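Local coordinates for TRAP solute Binding Protein (Uncultured marine bacterium, PDB 5I7I), which probably delivers aromatic acids such as 3-hydroxybenzoate, which it binds, to a TRAP transporter as its solute-binding protein, at residues L27-F32 with V85-T90; Y136-V141 with L239-K244; A192-L197 with F215-L220. All blocks are in the same frame, centred on the assembly; numbering follows the deposited sequence.

Contact 1 (L27-F32 with V85-T90); sequences LKFHSF and VDIVWT
F29 and I87 pair as parallel strand neighbours, CA to CA 4.5 Å, on axes only 16° apart; H30 N bonds to I87 O at 2.9 Å, and K28 O accepts from both D86 N and I87 N. The D86 carboxylate, with CG anti to the carbonyl carbon (chi1 -61°), extends this ladder: OD2 meets K28 N at 2.8 Å in an almost straight bond (175°) through the anti lone pair. On the face of the sheet that carries F29, I87 and W89, the phenyl ring takes both neighbours at its edge, in plane: I87 CG2 lies 3.6 Å from F29 CD1, and W89 CB 3.8 Å from F29 CZ. H30, on the other face, rests CB on V85 CG1 while ND1 bonds to Q79. Further along, S31 OG donates to W89 O at 2.7 Å and also sits at the edge of the indole, beside CE3. The F32 ring meets the indole at a slant, CZ to CZ3 3.8 Å. F32 and W89 both touch the bound 3-hydroxybenzoate; the S31 bond to the W89 backbone, the F29 ring edge and the slanted F32 ring probably steady the indole beside it.

Contact 2 (Y136-V141 with L239-K244); sequences YKVLAV and LFLMNK
L139 sets CG anti to its carbonyl carbon (chi1 -55°) and F240 sets CG anti to its backbone N (chi1 -172°); with these torsions L139 CD1 comes to lie over the centre of the phenyl ring, a CH-pi contact 3.8 Å from the ring centroid. The pair marks a classic beta bulge between antiparallel strands at one border of a five-stranded mixed sheet: L139 and A140 together face F240. Both their amides converge on F240 O, L139 N at 2.9 Å and A140 N at 3.1 Å, the latter in the carbonyl plane and on a lone pair. F240 N returns a bond to A140 O. On the K137 side of the bulge, K137 and M242 form a hydrogen-bonded pair, in which M242 N points almost straight (174°) at K137 O, 2.8 Å away. Their side chains start out side by side, but K137 bends off at chi2, and its NZ makes a salt bridge to D259.

W47 and F43 meet the F240 ring edge-to-face, so an alanine here would probably leave L139 CD1 without the face it rests on and open a gap between the sheet and helix 38-54. The opposite face of the strand pair has its own aromatic contact: L241 CD1 lies over the Y136 ring, displaced toward the rim, 3.9 Å from the centroid. N243 is the N-cap of helix 244-249, OD1 accepting from K246 N. At the other end V141 and L239 point the same way, with V141 CG2 4.0 Å from L239 CD2.

Contact 3 (A192-L197 with F215-L220); sequences AVAGAL and FKLHEL
L217 lies across V193 and L197 at about a right angle to each, its CD2 methyl directed at the neighbouring short helix. The two helices belong to successive beta-alpha-beta crossovers of the six-stranded mixed sheet: helix 193-198 links strands 184-187 and 204-207, and helix 217-220 links 204-207 and 223-227. V193, L197 and L217 all rest on M205 of the shared strand, which places both helices over the same face of that sheet.

L217 keeps CG anti to its carbonyl carbon (chi1 -65°) and runs CD1 on as the extended branch (chi2 175°), leaving CD2 as the branch that meets the other helix. This one methyl touches V193 CG1 at 3.7 Å, A194 N at 3.8 Å and L197 CD1 at 4.0 Å. One turn on, L220 comes in obliquely to L197, with its CB 4.0 Å from L197 CD1, and lays its own CD1 against A194 CB at 3.7 Å. L197 CD1 therefore bridges L217 and L220, while the small A194 lets both leucines come close to the helix backbone. The contact is held by apolar packing; the bonds of the backbone run elsewhere, for example K216 O, at the N-cap, accepting from E219 N and L220 N, and L197 O from K152 NZ. F215 leads into the second helix from the side of the ligand pocket, its ring resting on P34 and V190. Its carbonyl also meets the alanine methyl, A194 CB lying 3.8 Å from F215 O.

Overall arrangement
From the N terminus, strand 25-31 leads into helix 38-54, strand 59-64 and helix 76-82 before contact 1 closes this loop. The chain then enters strand 136-143, leaves for the six-stranded sheet, and returns as strand 237-243 to close contact 2. Contact 3 falls wholly within that excursion, its short loop running through strand 204-207; contact 1 precedes both, and none cross. Contacts 1 and 2 continue each other in the five-stranded sheet, where probable hydrogen bonds D86 O to N243 N and T90 O to L239 N join strand 87-91 and the residue before it to strand 237-243. Contact 3 belongs to the other sheet, its centre about 29 Å from that of contact 2.

Contact 1 (L27-F32 with V85-T90)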
loop_
_atom_site.group_PDB
_atom_site.type_symbol
_atom_site.label_atom_id
_atom_site.label_comp_id
_atom_site.label_asym_id
_atom_site.label_seq_id
_atom_site.Cartn_x
_atom_site.Cartn_y
_atom_site.Cartn_z
ATOM N N LEU A 27 -24.371 1.025 -1.768
ATOM C CA LEU A 27 -23.112 0.631 -2.386
ATOM C C LEU A 27 -22.419 -0.407 -1.520
ATOM O O LEU A 27 -22.172 -0.172 -0.333
ATOM C CB LEU A 27 -22.181 1.830 -2.555
ATOM C CG LEU A 27 -22.790 2.981 -3.354
ATOM C CD1 LEU A 27 -21.846 4.186 -3.339
ATOM C CD2 LEU A 27 -23.090 2.538 -4.770
ATOM N N LYS A 28 -22.078 -1.539 -2.121
ATOM C CA LYS A 28 -21.403 -2.627 -1.421
ATOM C C LYS A 28 -19.903 -2.406 -1.465
ATOM O O LYS A 28 -19.304 -2.408 -2.548
ATOM C CB LYS A 28 -21.725 -3.959 -2.093
ATOM C CG LYS A 28 -23.196 -4.327 -2.108
ATOM C CD LYS A 28 -23.465 -5.540 -2.992
ATOM C CE LYS A 28 -24.938 -5.739 -3.217
ATOM N NZ LYS A 28 -25.196 -6.747 -4.292
ATOM N N PHE A 29 -19.297 -2.214 -0.299
ATOM C CA PHE A 29 -17.857 -2.086 -0.177
ATOM C C PHE A 29 -17.265 -3.406 0.295
ATOM O O PHE A 29 -17.744 -3.992 1.271
ATOM C CB PHE A 29 -17.488 -0.993 0.826
ATOM C CG PHE A 29 -16.032 -0.991 1.197
ATOM C CD1 PHE A 29 -15.085 -0.334 0.413
ATOM C CD2 PHE A 29 -15.589 -1.696 2.306
ATOM C CE1 PHE A 29 -13.755 -0.377 0.757
ATOM C CE2 PHE A 29 -14.252 -1.736 2.632
ATOM C CZ PHE A 29 -13.348 -1.076 1.857
ATOM N N HIS A 30 -16.190 -3.836 -0.357
ATOM C CA HIS A 30 -15.539 -5.094 -0.018
ATOM C C HIS A 30 -14.038 -4.874 0.164
ATOM O O HIS A 30 -13.415 -4.155 -0.619
ATOM C CB HIS A 30 -15.794 -6.118 -1.137
ATOM C CG HIS A 30 -15.650 -7.535 -0.700
ATOM N ND1 HIS A 30 -15.372 -8.555 -1.576
ATOM C CD2 HIS A 30 -15.790 -8.118 0.516
ATOM C CE1 HIS A 30 -15.341 -9.702 -0.926
ATOM N NE2 HIS A 30 -15.578 -9.462 0.353
ATOM N N SER A 31 -13.451 -5.492 1.191
ATOM C CA SER A 31 -12.006 -5.439 1.367
ATOM C C SER A 31 -11.565 -6.621 2.215
ATOM O O SER A 31 -12.383 -7.345 2.785
ATOM C CB SER A 31 -11.591 -4.109 1.979
ATOM O OG SER A 31 -10.195 -3.924 1.902
ATOM N N PHE A 32 -10.244 -6.798 2.310
ATOM C CA PHE A 32 -9.662 -7.968 2.966
ATOM C C PHE A 32 -9.295 -7.783 4.441
ATOM O O PHE A 32 -9.372 -8.767 5.186
ATOM C CB PHE A 32 -8.449 -8.525 2.196
ATOM C CG PHE A 32 -7.284 -7.581 2.115
ATOM C CD1 PHE A 32 -6.318 -7.539 3.114
ATOM C CD2 PHE A 32 -7.150 -6.742 1.035
ATOM C CE1 PHE A 32 -5.254 -6.640 3.035
ATOM C CE2 PHE A 32 -6.100 -5.854 0.954
ATOM C CZ PHE A 32 -5.146 -5.802 1.948
ATOM N N VAL A 85 -19.196 -6.154 -6.679
ATOM C CA VAL A 85 -19.322 -5.212 -5.583
ATOM C C VAL A 85 -19.144 -3.833 -6.199
ATOM O O VAL A 85 -18.762 -3.697 -7.356
ATOM C CB VAL A 85 -18.273 -5.458 -4.474
ATOM C CG1 VAL A 85 -18.370 -6.903 -3.989
ATOM C CG2 VAL A 85 -16.850 -5.134 -4.948
ATOM N N ASP A 86 -19.401 -2.805 -5.403
ATOM C CA ASP A 86 -19.387 -1.441 -5.903
ATOM C C ASP A 86 -18.124 -0.669 -5.574
ATOM O O ASP A 86 -17.743 0.218 -6.338
ATOM C CB ASP A 86 -20.585 -0.698 -5.322
ATOM C CG ASP A 86 -21.878 -1.329 -5.741
ATOM O OD1 ASP A 86 -22.075 -1.485 -6.955
ATOM O OD2 ASP A 86 -22.660 -1.711 -4.867
ATOM N N ILE A 87 -17.480 -0.951 -4.451
ATOM C CA ILE A 87 -16.287 -0.232 -4.001
ATOM C C ILE A 87 -15.352 -1.238 -3.354
ATOM O O ILE A 87 -15.799 -2.137 -2.632
ATOM C CB ILE A 87 -16.614 0.883 -2.977
ATOM C CG1 ILE A 87 -17.715 1.813 -3.490
ATOM C CG2 ILE A 87 -15.351 1.686 -2.608
ATOM C CD1 ILE A 87 -18.200 2.790 -2.437
ATOM N N VAL A 88 -14.047 -1.084 -3.592
ATOM C CA VAL A 88 -13.044 -1.873 -2.888
ATOM C C VAL A 88 -11.900 -0.987 -2.439
ATOM O O VAL A 88 -11.626 0.068 -3.009
ATOM C CB VAL A 88 -12.496 -3.065 -3.690
ATOM C CG1 VAL A 88 -13.641 -3.980 -4.093
ATOM C CG2 VAL A 88 -11.709 -2.588 -4.882
ATOM N N TRP A 89 -11.220 -1.460 -1.388
ATOM C CA TRP A 89 -9.898 -0.986 -1.001
ATOM C C TRP A 89 -8.973 -2.184 -1.068
ATOM O O TRP A 89 -9.275 -3.239 -0.503
ATOM C CB TRP A 89 -9.915 -0.386 0.403
ATOM C CG TRP A 89 -8.579 0.177 0.848
ATOM C CD1 TRP A 89 -8.167 1.460 0.726
ATOM C CD2 TRP A 89 -7.524 -0.522 1.511
ATOM N NE1 TRP A 89 -6.909 1.609 1.249
ATOM C CE2 TRP A 89 -6.494 0.406 1.741
ATOM C CE3 TRP A 89 -7.346 -1.838 1.930
ATOM C CZ2 TRP A 89 -5.308 0.063 2.383
ATOM C CZ3 TRP A 89 -6.162 -2.184 2.542
ATOM C CH2 TRP A 89 -5.161 -1.241 2.765
ATOM N N THR A 90 -7.859 -2.044 -1.782
ATOM C CA THR A 90 -6.966 -3.182 -1.908
ATOM C C THR A 90 -5.540 -2.710 -2.170
ATOM O O THR A 90 -5.262 -1.516 -2.239
ATOM C CB THR A 90 -7.486 -4.118 -3.000
ATOM O OG1 THR A 90 -6.727 -5.327 -2.936
ATOM C CG2 THR A 90 -7.367 -3.487 -4.379
#

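Contact 2 (Y136-V141 with L239-K244)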
loop_
_atom_site.group_PDB
_atom_site.type_symbol
_atom_site.label_atom_id
_atom_site.label_comp_id
_atom_site.label_asym_id
_atom_site.label_seq_id
_atom_site.Cartn_x
_atom_site.Cartn_y
_atom_site.Cartn_z
ATOM N N TYR A 136 -12.060 1.571 -14.212
ATOM C CA TYR A 136 -12.623 1.832 -12.895
ATOM C C TYR A 136 -12.952 3.311 -12.752
ATOM O O TYR A 136 -12.425 4.168 -13.466
ATOM C CB TYR A 136 -11.616 1.472 -11.786
ATOM C CG TYR A 136 -11.000 0.098 -11.913
ATOM C CD1 TYR A 136 -9.906 -0.106 -12.744
ATOM C CD2 TYR A 136 -11.540 -1.008 -11.258
ATOM C CE1 TYR A 136 -9.344 -1.362 -12.896
ATOM C CE2 TYR A 136 -10.976 -2.273 -11.395
ATOM C CZ TYR A 136 -9.883 -2.440 -12.223
ATOM O OH TYR A 136 -9.290 -3.663 -12.377
ATOM N N LYS A 137 -13.802 3.599 -11.775
ATOM C CA LYS A 137 -13.911 4.940 -11.218
ATOM C C LYS A 137 -12.902 5.025 -10.082
ATOM O O LYS A 137 -13.034 4.330 -9.061
ATOM C CB LYS A 137 -15.332 5.221 -10.717
ATOM C CG LYS A 137 -15.462 6.489 -9.880
ATOM C CD LYS A 137 -15.102 7.758 -10.633
ATOM C CE LYS A 137 -15.213 8.957 -9.688
ATOM N NZ LYS A 137 -14.958 10.250 -10.393
ATOM N N VAL A 138 -11.907 5.878 -10.247
ATOM C CA VAL A 138 -10.871 6.023 -9.234
ATOM C C VAL A 138 -11.419 6.916 -8.133
ATOM O O VAL A 138 -11.846 8.050 -8.395
ATOM C CB VAL A 138 -9.590 6.619 -9.823
ATOM C CG1 VAL A 138 -8.565 6.905 -8.715
ATOM C CG2 VAL A 138 -8.993 5.689 -10.874
ATOM N N LEU A 139 -11.433 6.410 -6.900
ATOM C CA LEU A 139 -11.689 7.276 -5.757
ATOM C C LEU A 139 -10.381 7.872 -5.257
ATOM O O LEU A 139 -10.248 9.098 -5.174
ATOM C CB LEU A 139 -12.455 6.540 -4.652
ATOM C CG LEU A 139 -13.775 5.905 -5.112
ATOM C CD1 LEU A 139 -14.360 5.098 -3.978
ATOM C CD2 LEU A 139 -14.762 6.956 -5.614
ATOM N N ALA A 140 -9.385 7.038 -4.972
ATOM C CA ALA A 140 -8.052 7.562 -4.708
ATOM C C ALA A 140 -7.062 6.436 -4.852
ATOM O O ALA A 140 -7.388 5.272 -4.611
ATOM C CB ALA A 140 -7.938 8.141 -3.297
ATOM N N VAL A 141 -5.848 6.797 -5.251
ATOM C CA VAL A 141 -4.682 5.933 -5.149
ATOM C C VAL A 141 -3.713 6.592 -4.183
ATOM O O VAL A 141 -3.485 7.806 -4.255
ATOM C CB VAL A 141 -4.031 5.730 -6.525
ATOM C CG1 VAL A 141 -2.815 4.820 -6.425
ATOM C CG2 VAL A 141 -5.036 5.143 -7.503
ATOM N N LEU A 239 -5.316 0.895 -3.772
ATOM C CA LEU A 239 -6.349 1.320 -4.704
ATOM C C LEU A 239 -7.663 1.409 -3.951
ATOM O O LEU A 239 -8.090 0.439 -3.315
ATOM C CB LEU A 239 -6.519 0.306 -5.832
ATOM C CG LEU A 239 -5.249 -0.068 -6.594
ATOM C CD1 LEU A 239 -5.546 -1.147 -7.627
ATOM C CD2 LEU A 239 -4.650 1.177 -7.253
ATOM N N PHE A 240 -8.316 2.562 -4.062
ATOM C CA PHE A 240 -9.660 2.781 -3.531
ATOM C C PHE A 240 -10.503 3.100 -4.758
ATOM O O PHE A 240 -10.359 4.171 -5.354
ATOM C CB PHE A 240 -9.635 3.915 -2.508
ATOM C CG PHE A 240 -10.938 4.117 -1.739
ATOM C CD1 PHE A 240 -11.689 3.059 -1.250
ATOM C CD2 PHE A 240 -11.354 5.421 -1.449
ATOM C CE1 PHE A 240 -12.848 3.313 -0.510
ATOM C CE2 PHE A 240 -12.489 5.663 -0.742
ATOM C CZ PHE A 240 -13.243 4.620 -0.283
ATOM N N LEU A 241 -11.306 2.124 -5.188
ATOM C CA LEU A 241 -11.921 2.128 -6.507
ATOM C C LEU A 241 -13.410 1.855 -6.417
ATOM O O LEU A 241 -13.870 1.114 -5.549
ATOM C CB LEU A 241 -11.333 0.998 -7.364
ATOM C CG LEU A 241 -9.820 0.983 -7.552
ATOM C CD1 LEU A 241 -9.457 -0.227 -8.384
ATOM C CD2 LEU A 241 -9.345 2.250 -8.204
ATOM N N MET A 242 -14.156 2.445 -7.349
ATOM C CA MET A 242 -15.583 2.215 -7.481
ATOM C C MET A 242 -15.857 1.627 -8.857
ATOM O O MET A 242 -15.163 1.919 -9.841
ATOM C CB MET A 242 -16.323 3.544 -7.330
ATOM C CG MET A 242 -17.841 3.445 -7.386
ATOM S SD MET A 242 -18.630 4.994 -6.969
ATOM C CE MET A 242 -18.698 4.935 -5.198
ATOM N N ASN A 243 -16.898 0.809 -8.932
ATOM C CA ASN A 243 -17.320 0.276 -10.219
ATOM C C ASN A 243 -17.757 1.418 -11.129
ATOM O O ASN A 243 -18.525 2.298 -10.724
ATOM C CB ASN A 243 -18.468 -0.699 -10.004
ATOM C CG ASN A 243 -19.057 -1.202 -11.313
ATOM O OD1 ASN A 243 -20.101 -0.740 -11.755
ATOM N ND2 ASN A 243 -18.378 -2.148 -11.936
ATOM N N LYS A 244 -17.261 1.404 -12.366
ATOM C CA LYS A 244 -17.506 2.515 -13.278
ATOM C C LYS A 244 -18.985 2.641 -13.611
ATOM O O LYS A 244 -19.547 3.735 -13.544
ATOM C CB LYS A 244 -16.675 2.318 -14.546
ATOM C CG LYS A 244 -16.552 3.539 -15.441
ATOM C CD LYS A 244 -15.401 3.352 -16.421
ATOM C CE LYS A 244 -14.947 4.667 -17.018
ATOM N NZ LYS A 244 -13.823 4.430 -17.964
#

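Contact 3 (A192-L197 with F215-L220)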
loop_
_atom_site.group_PDB
_atom_site.type_symbol
_atom_site.label_atom_id
_atom_site.label_comp_id
_atom_site.label_asym_id
_atom_site.label_seq_id
_atom_site.Cartn_x
_atom_site.Cartn_y
_atom_site.Cartn_z
ATOM N N ALA A 192 -2.148 -13.536 5.766
ATOM C CA ALA A 192 -1.476 -14.830 5.821
ATOM C C ALA A 192 -0.159 -14.793 6.594
ATOM O O ALA A 192 0.408 -15.857 6.880
ATOM C CB ALA A 192 -1.178 -15.302 4.393
ATOM N N VAL A 193 0.317 -13.607 6.963
ATOM C CA VAL A 193 1.666 -13.464 7.505
ATOM C C VAL A 193 1.784 -14.112 8.881
ATOM O O VAL A 193 2.768 -14.803 9.177
ATOM C CB VAL A 193 2.038 -11.978 7.561
ATOM C CG1 VAL A 193 3.316 -11.770 8.354
ATOM C CG2 VAL A 193 2.201 -11.437 6.155
ATOM N N ALA A 194 0.830 -13.833 9.776
ATOM C CA ALA A 194 0.939 -14.325 11.150
ATOM C C ALA A 194 1.044 -15.838 11.171
ATOM O O ALA A 194 1.884 -16.407 11.879
ATOM C CB ALA A 194 -0.258 -13.870 11.981
ATOM N N GLY A 195 0.179 -16.511 10.406
ATOM C CA GLY A 195 0.208 -17.961 10.383
ATOM C C GLY A 195 1.508 -18.490 9.821
ATOM O O GLY A 195 2.060 -19.480 10.312
ATOM N N ALA A 196 2.018 -17.837 8.777
ATOM C CA ALA A 196 3.283 -18.246 8.184
ATOM C C ALA A 196 4.438 -18.076 9.163
ATOM O O ALA A 196 5.367 -18.897 9.168
ATOM C CB ALA A 196 3.529 -17.460 6.894
ATOM N N LEU A 197 4.392 -17.043 10.011
ATOM C CA LEU A 197 5.394 -16.898 11.072
ATOM C C LEU A 197 5.270 -18.005 12.120
ATOM O O LEU A 197 6.272 -18.619 12.515
ATOM C CB LEU A 197 5.224 -15.553 11.769
ATOM C CG LEU A 197 5.681 -14.298 11.043
ATOM C CD1 LEU A 197 5.075 -13.072 11.705
ATOM C CD2 LEU A 197 7.220 -14.216 11.037
ATOM N N PHE A 215 -3.206 -7.852 13.112
ATOM C CA PHE A 215 -2.888 -9.268 12.974
ATOM C C PHE A 215 -1.911 -9.740 14.052
ATOM O O PHE A 215 -1.314 -10.812 13.921
ATOM C CB PHE A 215 -2.323 -9.535 11.577
ATOM C CG PHE A 215 -3.244 -9.130 10.473
ATOM C CD1 PHE A 215 -4.280 -9.943 10.092
ATOM C CD2 PHE A 215 -3.049 -7.935 9.794
ATOM C CE1 PHE A 215 -5.131 -9.569 9.064
ATOM C CE2 PHE A 215 -3.887 -7.554 8.764
ATOM C CZ PHE A 215 -4.927 -8.373 8.402
ATOM N N LYS A 216 -1.750 -8.978 15.130
ATOM C CA LYS A 216 -0.868 -9.342 16.242
ATOM C C LYS A 216 0.588 -9.433 15.804
ATOM O O LYS A 216 1.399 -10.087 16.458
ATOM C CB LYS A 216 -1.303 -10.645 16.934
ATOM C CG LYS A 216 -2.731 -10.671 17.458
ATOM C CD LYS A 216 -3.049 -12.052 18.031
ATOM C CE LYS A 216 -4.329 -12.071 18.851
ATOM N NZ LYS A 216 -4.069 -12.599 20.225
ATOM N N LEU A 217 0.948 -8.814 14.686
ATOM C CA LEU A 217 2.281 -9.029 14.142
ATOM C C LEU A 217 3.370 -8.396 14.996
ATOM O O LEU A 217 4.536 -8.788 14.885
ATOM C CB LEU A 217 2.374 -8.467 12.726
ATOM C CG LEU A 217 1.473 -9.190 11.722
ATOM C CD1 LEU A 217 1.493 -8.533 10.361
ATOM C CD2 LEU A 217 1.866 -10.658 11.578
ATOM N N HIS A 218 3.030 -7.410 15.812
ATOM C CA HIS A 218 3.995 -6.814 16.723
ATOM C C HIS A 218 4.230 -7.662 17.958
ATOM O O HIS A 218 5.185 -7.385 18.700
ATOM C CB HIS A 218 3.511 -5.437 17.124
ATOM C CG HIS A 218 2.252 -5.484 17.911
ATOM N ND1 HIS A 218 1.086 -6.034 17.414
ATOM C CD2 HIS A 218 1.986 -5.095 19.173
ATOM C CE1 HIS A 218 0.150 -5.967 18.342
ATOM N NE2 HIS A 218 0.670 -5.397 19.417
ATOM N N GLU A 219 3.377 -8.667 18.197
ATOM C CA GLU A 219 3.647 -9.695 19.194
ATOM C C GLU A 219 4.529 -10.793 18.630
ATOM O O GLU A 219 5.377 -11.328 19.350
ATOM C CB GLU A 219 2.333 -10.293 19.723
ATOM C CG GLU A 219 1.469 -9.281 20.480
ATOM C CD GLU A 219 0.155 -9.870 20.991
ATOM O OE1 GLU A 219 -0.200 -11.003 20.611
ATOM O OE2 GLU A 219 -0.525 -9.188 21.790
ATOM N N LEU A 220 4.372 -11.107 17.344
ATOM C CA LEU A 220 5.067 -12.222 16.731
ATOM C C LEU A 220 6.438 -11.842 16.198
ATOM O O LEU A 220 7.253 -12.732 15.941
ATOM C CB LEU A 220 4.203 -12.803 15.611
ATOM C CG LEU A 220 2.873 -13.377 16.070
ATOM C CD1 LEU A 220 1.976 -13.626 14.887
ATOM C CD2 LEU A 220 3.090 -14.660 16.836
#